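Local atomic coordinates of ORF10 (Moritella marina, PDB entry 6RIW), a protein that probably extends carbon chains in polyunsaturated fatty acid biosynthesis, this piece being the ketosynthase-chain length factor didomain of the synthase subunit PfaC. Residues V768-G773 with S876-I881; K777-A782 with N812-A817; A844-T849 with I866-L871. One frame throughout, in Å; residues are numbered along the deposited sequence.

Contact 1. Residues V768-G773 with S876-I881; sequences VSFAPG and SCAHLI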
ATOM      1  N   VAL A 768       8.091  18.335 -11.694  1.00 13.35           N
ATOM      2  CA  VAL A 768       6.786  17.840 -11.256  1.00 14.74           C
ATOM      3  C   VAL A 768       6.361  18.710 -10.083  1.00 16.38           C
ATOM      4  O   VAL A 768       7.150  18.946  -9.162  1.00 14.93           O
ATOM      5  CB  VAL A 768       6.811  16.344 -10.878  1.00 15.87           C
ATOM      6  CG1 VAL A 768       7.762  16.072  -9.711  1.00 19.06           C
ATOM      7  CG2 VAL A 768       5.375  15.841 -10.560  1.00 17.51           C
ATOM      8  N   SER A 769       5.147  19.243 -10.145  1.00 13.21           N
ATOM      9  CA  SER A 769       4.637  20.123  -9.107  1.00 14.85           C
ATOM     10  C   SER A 769       3.210  19.720  -8.782  1.00 16.46           C
ATOM     11  O   SER A 769       2.521  19.145  -9.620  1.00 15.77           O
ATOM     12  CB  SER A 769       4.656  21.589  -9.542  1.00 17.62           C
ATOM     13  OG  SER A 769       5.993  22.007  -9.743  1.00 24.64           O
ATOM     14  N   PHE A 770       2.766  20.062  -7.566  1.00 13.29           N
ATOM     15  CA  PHE A 770       1.432  19.729  -7.083  1.00 14.91           C
ATOM     16  C   PHE A 770       0.763  20.957  -6.494  1.00 16.58           C
ATOM     17  O   PHE A 770       1.440  21.864  -6.003  1.00 16.29           O
ATOM     18  CB  PHE A 770       1.494  18.647  -5.994  1.00 15.02           C
ATOM     19  CG  PHE A 770       2.046  17.346  -6.482  1.00 18.77           C
ATOM     20  CD1 PHE A 770       3.421  17.151  -6.555  1.00 20.47           C
ATOM     21  CD2 PHE A 770       1.201  16.331  -6.883  1.00 19.08           C
ATOM     22  CE1 PHE A 770       3.936  15.949  -7.019  1.00 19.49           C
ATOM     23  CE2 PHE A 770       1.727  15.111  -7.340  1.00 20.30           C
ATOM     24  CZ  PHE A 770       3.099  14.944  -7.406  1.00 17.41           C
ATOM     25  N   ALA A 771      -0.573  20.953  -6.487  1.00 14.51           N
ATOM     26  CA  ALA A 771      -1.360  21.959  -5.791  1.00 16.87           C
ATOM     27  C   ALA A 771      -2.554  21.251  -5.171  1.00 17.66           C
ATOM     28  O   ALA A 771      -3.094  20.319  -5.780  1.00 16.67           O
ATOM     29  CB  ALA A 771      -1.836  23.084  -6.726  1.00 17.74           C
ATOM     30  N   PRO A 772      -2.951  21.616  -3.950  1.00 19.12           N
ATOM     31  CA  PRO A 772      -4.147  21.004  -3.355  1.00 17.46           C
ATOM     32  C   PRO A 772      -5.393  21.344  -4.160  1.00 17.36           C
ATOM     33  O   PRO A 772      -5.533  22.454  -4.688  1.00 18.98           O
ATOM     34  CB  PRO A 772      -4.219  21.632  -1.952  1.00 21.37           C
ATOM     35  CG  PRO A 772      -2.866  22.190  -1.701  1.00 26.04           C
ATOM     36  CD  PRO A 772      -2.317  22.581  -3.037  1.00 20.78           C
ATOM     37  N   GLY A 773      -6.299  20.380  -4.254  1.00 16.27           N
ATOM     38  CA  GLY A 773      -7.581  20.600  -4.900  1.00 15.76           C
ATOM     39  C   GLY A 773      -7.652  19.995  -6.291  1.00 17.37           C
ATOM     40  O   GLY A 773      -6.698  19.416  -6.821  1.00 16.75           O
ATOM     41  N   SER A 876      -5.585  16.292  -5.428  1.00 16.30           N
ATOM     42  CA  SER A 876      -4.529  17.243  -5.740  1.00 14.07           C
ATOM     43  C   SER A 876      -4.292  17.227  -7.241  1.00 17.75           C
ATOM     44  O   SER A 876      -4.612  16.259  -7.945  1.00 14.92           O
ATOM     45  CB  SER A 876      -3.235  16.949  -4.960  1.00 19.86           C
ATOM     46  OG  SER A 876      -2.701  15.706  -5.339  1.00 27.90           O
ATOM     47  N   CYS A 877      -3.797  18.342  -7.741  1.00 13.04           N
ATOM     48  CA  CYS A 877      -3.440  18.447  -9.139  1.00 12.23           C
ATOM     49  C   CYS A 877      -1.931  18.282  -9.259  1.00 15.16           C
ATOM     50  O   CYS A 877      -1.175  18.928  -8.527  1.00 15.40           O
ATOM     51  CB  CYS A 877      -3.876  19.792  -9.713  1.00 14.84           C
ATOM     52  SG  CYS A 877      -3.298  19.956 -11.409  1.00 21.60           S
ATOM     53  N   ALA A 878      -1.503  17.405 -10.153  1.00 12.48           N
ATOM     54  CA  ALA A 878      -0.105  17.252 -10.512  1.00 14.31           C
ATOM     55  C   ALA A 878       0.109  17.857 -11.893  1.00 14.09           C
ATOM     56  O   ALA A 878      -0.753  17.743 -12.772  1.00 14.09           O
ATOM     57  CB  ALA A 878       0.319  15.772 -10.512  1.00 17.01           C
ATOM     58  N   HIS A 879       1.245  18.519 -12.077  1.00 11.28           N
ATOM     59  CA  HIS A 879       1.608  19.036 -13.392  1.00 13.56           C
ATOM     60  C   HIS A 879       3.086  18.773 -13.644  1.00 14.35           C
ATOM     61  O   HIS A 879       3.926  19.058 -12.780  1.00 15.22           O
ATOM     62  CB  HIS A 879       1.304  20.538 -13.493  1.00 12.91           C
ATOM     63  CG  HIS A 879       0.938  20.996 -14.876  1.00 15.78           C
ATOM     64  ND1 HIS A 879      -0.323  20.827 -15.420  1.00 16.32           N
ATOM     65  CD2 HIS A 879       1.670  21.643 -15.817  1.00 16.72           C
ATOM     66  CE1 HIS A 879      -0.341  21.338 -16.641  1.00 17.10           C
ATOM     67  NE2 HIS A 879       0.855  21.844 -16.905  1.00 16.83           N
ATOM     68  N   LEU A 880       3.399  18.223 -14.816  1.00 12.34           N
ATOM     69  CA  LEU A 880       4.770  17.852 -15.147  1.00 14.28           C
ATOM     70  C   LEU A 880       5.177  18.515 -16.450  1.00 16.59           C
ATOM     71  O   LEU A 880       4.351  18.704 -17.347  1.00 15.14           O
ATOM     72  CB  LEU A 880       4.942  16.340 -15.317  1.00 14.35           C
ATOM     73  CG  LEU A 880       4.728  15.465 -14.094  1.00 13.49           C
ATOM     74  CD1 LEU A 880       3.253  15.191 -13.902  1.00 17.58           C
ATOM     75  CD2 LEU A 880       5.481  14.137 -14.283  1.00 12.41           C
ATOM     76  N   ILE A 881       6.463  18.826 -16.560  1.00 13.13           N
ATOM     77  CA  ILE A 881       7.053  19.277 -17.821  1.00 14.65           C
ATOM     78  C   ILE A 881       8.125  18.272 -18.211  1.00 12.40           C
ATOM     79  O   ILE A 881       9.045  18.016 -17.430  1.00 13.20           O
ATOM     80  CB  ILE A 881       7.673  20.683 -17.707  1.00 16.50           C
ATOM     81  CG1 ILE A 881       6.642  21.726 -17.255  1.00 19.18           C
ATOM     82  CG2 ILE A 881       8.335  21.047 -19.028  1.00 18.93           C
ATOM     83  CD1 ILE A 881       5.452  21.906 -18.245  1.00 18.53           C
TER
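The strand of Val768 to Pro772 runs antiparallel to that of Ser876 to Ile881, at 160° and 4.6 Å between the short axes, with Val768 opposite Leu880, Phe770 opposite Ala878 and Pro772 opposite Ser876. Ser769 pairs with His879 through two backbone hydrogen bonds, the shorter from His879 N to Ser769 O at 2.8 Å, and Ala771 pairs with Cys877 in the same reciprocal way. Cys877 O takes a second, softer approach from the CA-H of Phe770, with CA at 3.1 Å from that oxygen.

Side chains then divide between the two faces. On one, Val768 and Leu880 lie alongside each other and point the same way; CG2 of Val768, anti to its own backbone N, comes to 3.6 Å from CG of Leu880. Next along, Phe770 sets its CG beside the backbone N (chi1 -63°), and the CE2 corner of the ring meets Ala878 CB at 3.5 Å, the methyl lying oblique to the ring. Arg671 makes a cation-pi contact with the same ring, and helix 668-682 packs on this face.

Ser769, Ala771, Cys877 and His879 occupy the other face, against helix 776-790. The imidazole of His879 leads away from the partner strand: NE2 is bonded to Tyr822 OH and ND1 to Asn869 OD1, which together fix the rotation of the ring. Where the pairing ends, Gly773 has a positive phi, 103°, in a backbone shape where a side chain would collide with the carbonyl oxygen of the residue before, which favours glycine.

A strand pair with helices on both faces is characteristic of the layered thiolase fold, and here the first strand of a C-terminal thiolase half lies beside the last, in the second ketosynthase-like unit of the chain.

Contact 2. Residues K777-A782 with N812-A817; sequences KAITIA and NAEKTA
Ile779 carries the packing between two helices, reaching Ala813, Glu814 and Ala817 with different branches of one side chain. The segments 777-782 and 812-817 cross at -53° with their axes 9.2 Å apart, a spacing consistent with one branched side chain packing against alanines.

The tight part lies at Ala817, whose CB is 3.5 Å from CG2 of Ile779 and 3.7 Å from CB of the same isoleucine. The other branch extends further: with CD1 anti to CA (chi2 175°), Ile779 carries that methyl to 3.8 Å from Ala813 O and 3.9 Å from CG of Glu814. Only the aliphatic part of Glu814 is used here, because its carboxylate turns elsewhere, to the backbone N-H groups of His803 and Ala804 and to ND2 of Asn869. Three donors thus hold this buried acid group, consistent with a charged carboxylate.

Thr780 marks the looser, partly solvent-exposed side. Its CG2 stands 4.0 Å from Ala817 CB, while OG1 turns back along its own helix and donates to Lys777 O at 2.8 Å. That oxygen also accepts the helical bond from Ile781 N, and the hydroxyl approaches it from a position tilted out of the carbonyl plane. An alanine in place of Thr780 would probably leave Lys777 O without its side-chain donor and open a small gap beside the methyl of Ala817.

Beyond the crossing, Ala776 of the first helix touches Thr816 and Ala817. The same helix rests on the sheet, Ile779 and Ala782 packing on Cys877 of strand 876-884, and Ile781 and Ala782 on Ala771 of strand 763-772, while helix 808-821 is tied to the neighbouring strand 865-870 through the bond of Glu814 to Asn869.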
ATOM      1  N   LYS A 777      -8.584  26.286 -10.842  1.00 16.98           N
ATOM      2  CA  LYS A 777      -7.619  27.120 -10.131  1.00 19.07           C
ATOM      3  C   LYS A 777      -6.430  26.291  -9.663  1.00 19.15           C
ATOM      4  O   LYS A 777      -5.274  26.705  -9.824  1.00 17.00           O
ATOM      5  CB  LYS A 777      -8.302  27.785  -8.943  1.00 18.32           C
ATOM      6  CG  LYS A 777      -7.413  28.725  -8.150  1.00 25.81           C
ATOM      7  CD  LYS A 777      -7.102  29.984  -8.972  1.00 29.32           C
ATOM      8  CE  LYS A 777      -6.338  31.025  -8.132  1.00 35.11           C
ATOM      9  NZ  LYS A 777      -5.326  31.773  -8.929  1.00 40.49           N
ATOM     10  N   ALA A 778      -6.703  25.107  -9.094  1.00 17.65           N
ATOM     11  CA  ALA A 778      -5.628  24.215  -8.665  1.00 18.96           C
ATOM     12  C   ALA A 778      -4.746  23.815  -9.837  1.00 16.19           C
ATOM     13  O   ALA A 778      -3.523  23.740  -9.697  1.00 14.21           O
ATOM     14  CB  ALA A 778      -6.206  22.967  -7.983  1.00 14.56           C
ATOM     15  N   ILE A 779      -5.345  23.561 -11.005  1.00 12.97           N
ATOM     16  CA  ILE A 779      -4.555  23.240 -12.194  1.00 14.49           C
ATOM     17  C   ILE A 779      -3.604  24.385 -12.541  1.00 17.39           C
ATOM     18  O   ILE A 779      -2.410  24.172 -12.807  1.00 14.75           O
ATOM     19  CB  ILE A 779      -5.482  22.907 -13.372  1.00 12.79           C
ATOM     20  CG1 ILE A 779      -6.267  21.623 -13.058  1.00 13.71           C
ATOM     21  CG2 ILE A 779      -4.675  22.727 -14.634  1.00 14.76           C
ATOM     22  CD1 ILE A 779      -7.295  21.257 -14.104  1.00 13.69           C
ATOM     23  N   THR A 780      -4.120  25.617 -12.581  1.00 14.10           N
ATOM     24  CA  THR A 780      -3.252  26.724 -12.964  1.00 14.18           C
ATOM     25  C   THR A 780      -2.157  26.960 -11.933  1.00 17.20           C
ATOM     26  O   THR A 780      -1.026  27.312 -12.307  1.00 16.77           O
ATOM     27  CB  THR A 780      -4.076  28.002 -13.194  1.00 20.63           C
ATOM     28  OG1 THR A 780      -4.635  28.440 -11.953  1.00 26.36           O
ATOM     29  CG2 THR A 780      -5.191  27.730 -14.146  1.00 16.61           C
ATOM     30  N   ILE A 781      -2.447  26.725 -10.647  1.00 16.33           N
ATOM     31  CA  ILE A 781      -1.434  26.914  -9.613  1.00 18.86           C
ATOM     32  C   ILE A 781      -0.324  25.887  -9.760  1.00 20.17           C
ATOM     33  O   ILE A 781       0.872  26.218  -9.688  1.00 17.75           O
ATOM     34  CB  ILE A 781      -2.064  26.846  -8.213  1.00 17.53           C
ATOM     35  CG1 ILE A 781      -2.871  28.119  -7.930  1.00 18.69           C
ATOM     36  CG2 ILE A 781      -0.970  26.635  -7.165  1.00 20.42           C
ATOM     37  CD1 ILE A 781      -3.705  28.034  -6.661  1.00 23.77           C
ATOM     38  N   ALA A 782      -0.705  24.616  -9.948  1.00 13.94           N
ATOM     39  CA  ALA A 782       0.290  23.573 -10.148  1.00 15.08           C
ATOM     40  C   ALA A 782       1.068  23.795 -11.431  1.00 16.91           C
ATOM     41  O   ALA A 782       2.283  23.574 -11.474  1.00 13.62           O
ATOM     42  CB  ALA A 782      -0.386  22.196 -10.154  1.00 15.36           C
ATOM     43  N   ASN A 812     -14.120  18.824 -17.086  1.00 15.91           N
ATOM     44  CA  ASN A 812     -14.567  20.213 -17.197  1.00 16.75           C
ATOM     45  C   ASN A 812     -13.563  21.173 -16.572  1.00 17.19           C
ATOM     46  O   ASN A 812     -13.339  22.271 -17.102  1.00 15.85           O
ATOM     47  CB  ASN A 812     -15.950  20.386 -16.564  1.00 15.97           C
ATOM     48  CG  ASN A 812     -17.052  19.700 -17.374  1.00 19.41           C
ATOM     49  OD1 ASN A 812     -16.864  19.359 -18.544  1.00 22.97           O
ATOM     50  ND2 ASN A 812     -18.183  19.455 -16.738  1.00 19.21           N
ATOM     51  N   ALA A 813     -12.917  20.781 -15.468  1.00 15.47           N
ATOM     52  CA  ALA A 813     -11.872  21.635 -14.914  1.00 15.13           C
ATOM     53  C   ALA A 813     -10.708  21.777 -15.893  1.00 14.49           C
ATOM     54  O   ALA A 813     -10.141  22.870 -16.045  1.00 14.24           O
ATOM     55  CB  ALA A 813     -11.392  21.100 -13.556  1.00 13.33           C
ATOM     56  N   GLU A 814     -10.352  20.696 -16.585  1.00 12.96           N
ATOM     57  CA  GLU A 814      -9.270  20.783 -17.565  1.00 13.87           C
ATOM     58  C   GLU A 814      -9.677  21.583 -18.799  1.00 17.13           C
ATOM     59  O   GLU A 814      -8.834  22.275 -19.384  1.00 16.10           O
ATOM     60  CB  GLU A 814      -8.806  19.389 -17.982  1.00 13.96           C
ATOM     61  CG  GLU A 814      -8.041  18.633 -16.881  1.00 14.67           C
ATOM     62  CD  GLU A 814      -7.376  17.368 -17.436  1.00 18.31           C
ATOM     63  OE1 GLU A 814      -8.118  16.511 -17.978  1.00 18.21           O
ATOM     64  OE2 GLU A 814      -6.122  17.238 -17.327  1.00 19.35           O
ATOM     65  N   LYS A 815     -10.947  21.492 -19.216  1.00 14.78           N
ATOM     66  CA  LYS A 815     -11.407  22.285 -20.359  1.00 17.47           C
ATOM     67  C   LYS A 815     -11.309  23.773 -20.071  1.00 18.40           C
ATOM     68  O   LYS A 815     -11.130  24.579 -20.991  1.00 18.72           O
ATOM     69  CB  LYS A 815     -12.849  21.929 -20.716  1.00 17.71           C
ATOM     70  CG  LYS A 815     -13.004  20.816 -21.706  1.00 24.98           C
ATOM     71  CD  LYS A 815     -14.497  20.496 -21.909  1.00 27.84           C
ATOM     72  CE  LYS A 815     -15.281  21.755 -22.252  1.00 33.99           C
ATOM     73  NZ  LYS A 815     -16.759  21.507 -22.244  1.00 43.91           N
ATOM     74  N   THR A 816     -11.436  24.154 -18.809  1.00 16.41           N
ATOM     75  CA  THR A 816     -11.290  25.548 -18.427  1.00 19.40           C
ATOM     76  C   THR A 816      -9.811  25.934 -18.357  1.00 21.89           C
ATOM     77  O   THR A 816      -9.378  26.890 -19.007  1.00 19.70           O
ATOM     78  CB  THR A 816     -12.015  25.776 -17.083  1.00 20.34           C
ATOM     79  OG1 THR A 816     -13.424  25.545 -17.258  1.00 22.61           O
ATOM     80  CG2 THR A 816     -11.802  27.184 -16.534  1.00 21.45           C
ATOM     81  N   ALA A 817      -9.006  25.150 -17.634  1.00 17.17           N
ATOM     82  CA  ALA A 817      -7.648  25.579 -17.297  1.00 18.98           C
ATOM     83  C   ALA A 817      -6.645  25.396 -18.438  1.00 16.61           C
ATOM     84  O   ALA A 817      -5.796  26.273 -18.659  1.00 19.57           O
ATOM     85  CB  ALA A 817      -7.171  24.812 -16.056  1.00 17.83           C
TER

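Contact 3. Residues A844-T849 with I866-L871; sequences ASIIKT and IAINGL
The backbone carbonyl of Ser845 is the flat group at the meeting of Thr849 and Ile868: Thr849 N and Thr849 OG1 bond to its oxygen from opposite faces of the carbonyl plane, and CD1 of Ile868 lies 3.9 Å from that same oxygen. The hydroxyl bond, 2.8 Å from Thr849 OG1 to Ser845 O, gives the buried OG1 a partner and fixes the rotation of the threonine. With OG1 beside its own N (chi1 -60°), the methyl CG2 is left to face the strand.

Thr849 therefore addresses two isoleucines at once. Its CG2 meets CG2 of Ile866 tip to tip at 3.6 Å, and its OG1 meets CD1 of Ile868, again tip to tip, at the same distance. Helix 841-854 and strand 865-870 follow one another in the chain, their segments nearly antiparallel at 170° with axes 9.6 Å apart. This is the third long helix and the fourth strand of a C-terminal thiolase half, the helix belonging to the layer between the two sheets, as in other ketosynthases; helix 668-682, packing on Ser845, Ile846 and Ile868 through Tyr670, lies beside it.

The two branches of Ile868 meet different helix residues. CG2 rests on CB of Ser845 at 3.9 Å, while at the end of the extended arm the side chains of Ile868 and Ile846 cross at about a right angle, CD1 of the first coming to 4.1 Å from CG1 of the second. At the far end the chemistry turns polar. A water donates to Asn869 O at 2.6 Å and has a weak bond to Ser845 OG, which also has a weak hydrogen bond with Ser841 O. Lys848, on the same helix, sends NZ to a salt bridge with Glu801.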
ATOM      1  N   ALA A 844       1.290   5.582 -18.001  1.00 10.30           N
ATOM      2  CA  ALA A 844       0.887   5.627 -19.403  1.00 11.64           C
ATOM      3  C   ALA A 844       1.149   7.000 -20.020  1.00 11.52           C
ATOM      4  O   ALA A 844       1.653   7.093 -21.148  1.00 12.59           O
ATOM      5  CB  ALA A 844      -0.600   5.267 -19.553  1.00 11.16           C
ATOM      6  N   SER A 845       0.794   8.073 -19.309  1.00 10.46           N
ATOM      7  CA  SER A 845       1.000   9.423 -19.846  1.00 12.18           C
ATOM      8  C   SER A 845       2.479   9.753 -19.997  1.00 13.74           C
ATOM      9  O   SER A 845       2.884  10.380 -20.988  1.00 12.45           O
ATOM     10  CB  SER A 845       0.357  10.463 -18.936  1.00 14.09           C
ATOM     11  OG  SER A 845      -1.028  10.233 -18.803  1.00 18.33           O
ATOM     12  N   ILE A 846       3.283   9.411 -18.989  1.00 13.12           N
ATOM     13  CA  ILE A 846       4.717   9.709 -19.057  1.00 12.06           C
ATOM     14  C   ILE A 846       5.357   8.954 -20.210  1.00 12.02           C
ATOM     15  O   ILE A 846       6.156   9.513 -20.979  1.00 13.52           O
ATOM     16  CB  ILE A 846       5.394   9.378 -17.715  1.00 10.49           C
ATOM     17  CG1 ILE A 846       5.058  10.464 -16.682  1.00 12.76           C
ATOM     18  CG2 ILE A 846       6.932   9.248 -17.899  1.00 15.52           C
ATOM     19  CD1 ILE A 846       5.551  10.146 -15.239  1.00 11.44           C
ATOM     20  N   ILE A 847       5.004   7.680 -20.377  1.00 11.50           N
ATOM     21  CA  ILE A 847       5.668   6.883 -21.407  1.00 10.31           C
ATOM     22  C   ILE A 847       5.246   7.325 -22.811  1.00 14.20           C
ATOM     23  O   ILE A 847       6.096   7.433 -23.713  1.00 12.54           O
ATOM     24  CB  ILE A 847       5.413   5.387 -21.173  1.00 11.42           C
ATOM     25  CG1 ILE A 847       6.199   4.963 -19.921  1.00 12.85           C
ATOM     26  CG2 ILE A 847       5.833   4.547 -22.426  1.00 15.08           C
ATOM     27  CD1 ILE A 847       6.103   3.477 -19.610  1.00 12.36           C
ATOM     28  N   LYS A 848       3.945   7.588 -23.030  1.00 11.13           N
ATOM     29  CA  LYS A 848       3.531   8.185 -24.304  1.00 12.93           C
ATOM     30  C   LYS A 848       4.347   9.442 -24.605  1.00 14.55           C
ATOM     31  O   LYS A 848       4.863   9.622 -25.720  1.00 13.45           O
ATOM     32  CB  LYS A 848       2.045   8.552 -24.290  1.00 14.88           C
ATOM     33  CG  LYS A 848       1.651   9.434 -25.496  1.00 16.29           C
ATOM     34  CD  LYS A 848       0.195   9.915 -25.449  1.00 15.20           C
ATOM     35  CE  LYS A 848      -0.082  11.044 -26.453  1.00 21.24           C
ATOM     36  NZ  LYS A 848      -1.473  11.569 -26.326  1.00 19.01           N
ATOM     37  N   THR A 849       4.427  10.336 -23.621  1.00 10.65           N
ATOM     38  CA  THR A 849       5.096  11.621 -23.808  1.00 12.82           C
ATOM     39  C   THR A 849       6.587  11.430 -24.046  1.00 16.64           C
ATOM     40  O   THR A 849       7.169  12.059 -24.945  1.00 15.29           O
ATOM     41  CB  THR A 849       4.849  12.503 -22.589  1.00 12.39           C
ATOM     42  OG1 THR A 849       3.439  12.717 -22.422  1.00 12.12           O
ATOM     43  CG2 THR A 849       5.554  13.854 -22.717  1.00 11.35           C
ATOM     44  N   ILE A 866       6.658  19.276 -23.347  1.00 16.91           N
ATOM     45  CA  ILE A 866       5.268  18.838 -23.270  1.00 15.13           C
ATOM     46  C   ILE A 866       4.832  18.867 -21.809  1.00 13.64           C
ATOM     47  O   ILE A 866       5.584  18.450 -20.923  1.00 16.15           O
ATOM     48  CB  ILE A 866       5.083  17.437 -23.888  1.00 15.77           C
ATOM     49  CG1 ILE A 866       5.317  17.494 -25.404  1.00 13.60           C
ATOM     50  CG2 ILE A 866       3.665  16.854 -23.576  1.00 15.11           C
ATOM     51  CD1 ILE A 866       5.265  16.123 -26.071  1.00 15.80           C
ATOM     52  N   ALA A 867       3.644  19.410 -21.554  1.00 13.35           N
ATOM     53  CA  ALA A 867       3.071  19.433 -20.219  1.00 13.39           C
ATOM     54  C   ALA A 867       2.145  18.233 -20.043  1.00 14.62           C
ATOM     55  O   ALA A 867       1.419  17.857 -20.972  1.00 14.80           O
ATOM     56  CB  ALA A 867       2.299  20.732 -19.981  1.00 11.74           C
ATOM     57  N   ILE A 868       2.177  17.639 -18.845  1.00 13.31           N
ATOM     58  CA  ILE A 868       1.251  16.581 -18.444  1.00 12.70           C
ATOM     59  C   ILE A 868       0.481  17.067 -17.226  1.00 13.59           C
ATOM     60  O   ILE A 868       1.080  17.584 -16.276  1.00 13.88           O
ATOM     61  CB  ILE A 868       1.992  15.271 -18.112  1.00 14.63           C
ATOM     62  CG1 ILE A 868       2.976  14.905 -19.234  1.00 11.99           C
ATOM     63  CG2 ILE A 868       0.979  14.135 -17.790  1.00 13.76           C
ATOM     64  CD1 ILE A 868       3.770  13.584 -18.955  1.00 12.51           C
ATOM     65  N   ASN A 869      -0.839  16.864 -17.234  1.00 12.78           N
ATOM     66  CA  ASN A 869      -1.691  17.215 -16.109  1.00 13.03           C
ATOM     67  C   ASN A 869      -2.280  15.952 -15.487  1.00 13.89           C
ATOM     68  O   ASN A 869      -2.538  14.968 -16.179  1.00 15.31           O
ATOM     69  CB  ASN A 869      -2.815  18.164 -16.558  1.00 16.45           C
ATOM     70  CG  ASN A 869      -3.431  18.927 -15.400  1.00 18.71           C
ATOM     71  OD1 ASN A 869      -2.726  19.578 -14.625  1.00 18.32           O
ATOM     72  ND2 ASN A 869      -4.754  18.830 -15.259  1.00 17.15           N
ATOM     73  N   GLY A 870      -2.454  15.975 -14.166  1.00 12.92           N
ATOM     74  CA  GLY A 870      -3.011  14.851 -13.433  1.00 15.08           C
ATOM     75  C   GLY A 870      -4.000  15.282 -12.367  1.00 15.38           C
ATOM     76  O   GLY A 870      -3.763  16.268 -11.657  1.00 14.86           O
ATOM     77  N   LEU A 871      -5.135  14.574 -12.285  1.00 12.37           N
ATOM     78  CA  LEU A 871      -6.146  14.771 -11.261  1.00 13.76           C
ATOM     79  C   LEU A 871      -6.484  13.404 -10.701  1.00 14.21           C
ATOM     80  O   LEU A 871      -6.072  12.379 -11.245  1.00 15.25           O
ATOM     81  CB  LEU A 871      -7.423  15.453 -11.805  1.00 14.16           C
ATOM     82  CG  LEU A 871      -7.224  16.849 -12.419  1.00 14.89           C
ATOM     83  CD1 LEU A 871      -8.506  17.308 -13.119  1.00 20.37           C
ATOM     84  CD2 LEU A 871      -6.846  17.854 -11.333  1.00 19.09           C
TER
HETATM   85  O   HOH W   1      -2.080  12.452 -16.512  1.00 26.14           O

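How the contacts relate
All three contacts are buried and belong to one half of a thiolase-type unit, yet their chemistry divides. Contact 1 is within the sheet and depends on reciprocal backbone bonds; contacts 2 and 3 rest on apolar side chains, one joining helix to helix on one side of that sheet, the other joining helix to strand on its other side. Contact 2 lies farthest from the chain's centre, about 29 Å between centres, whereas contact 3 is the one whose touching residues are all buried. Strands 865-870 and 876-884 are neighbours, linking contacts 1 and 3 through Leu880 N and Ile868 O. Asn869 ties all three together, bonded to His879 and to Glu814.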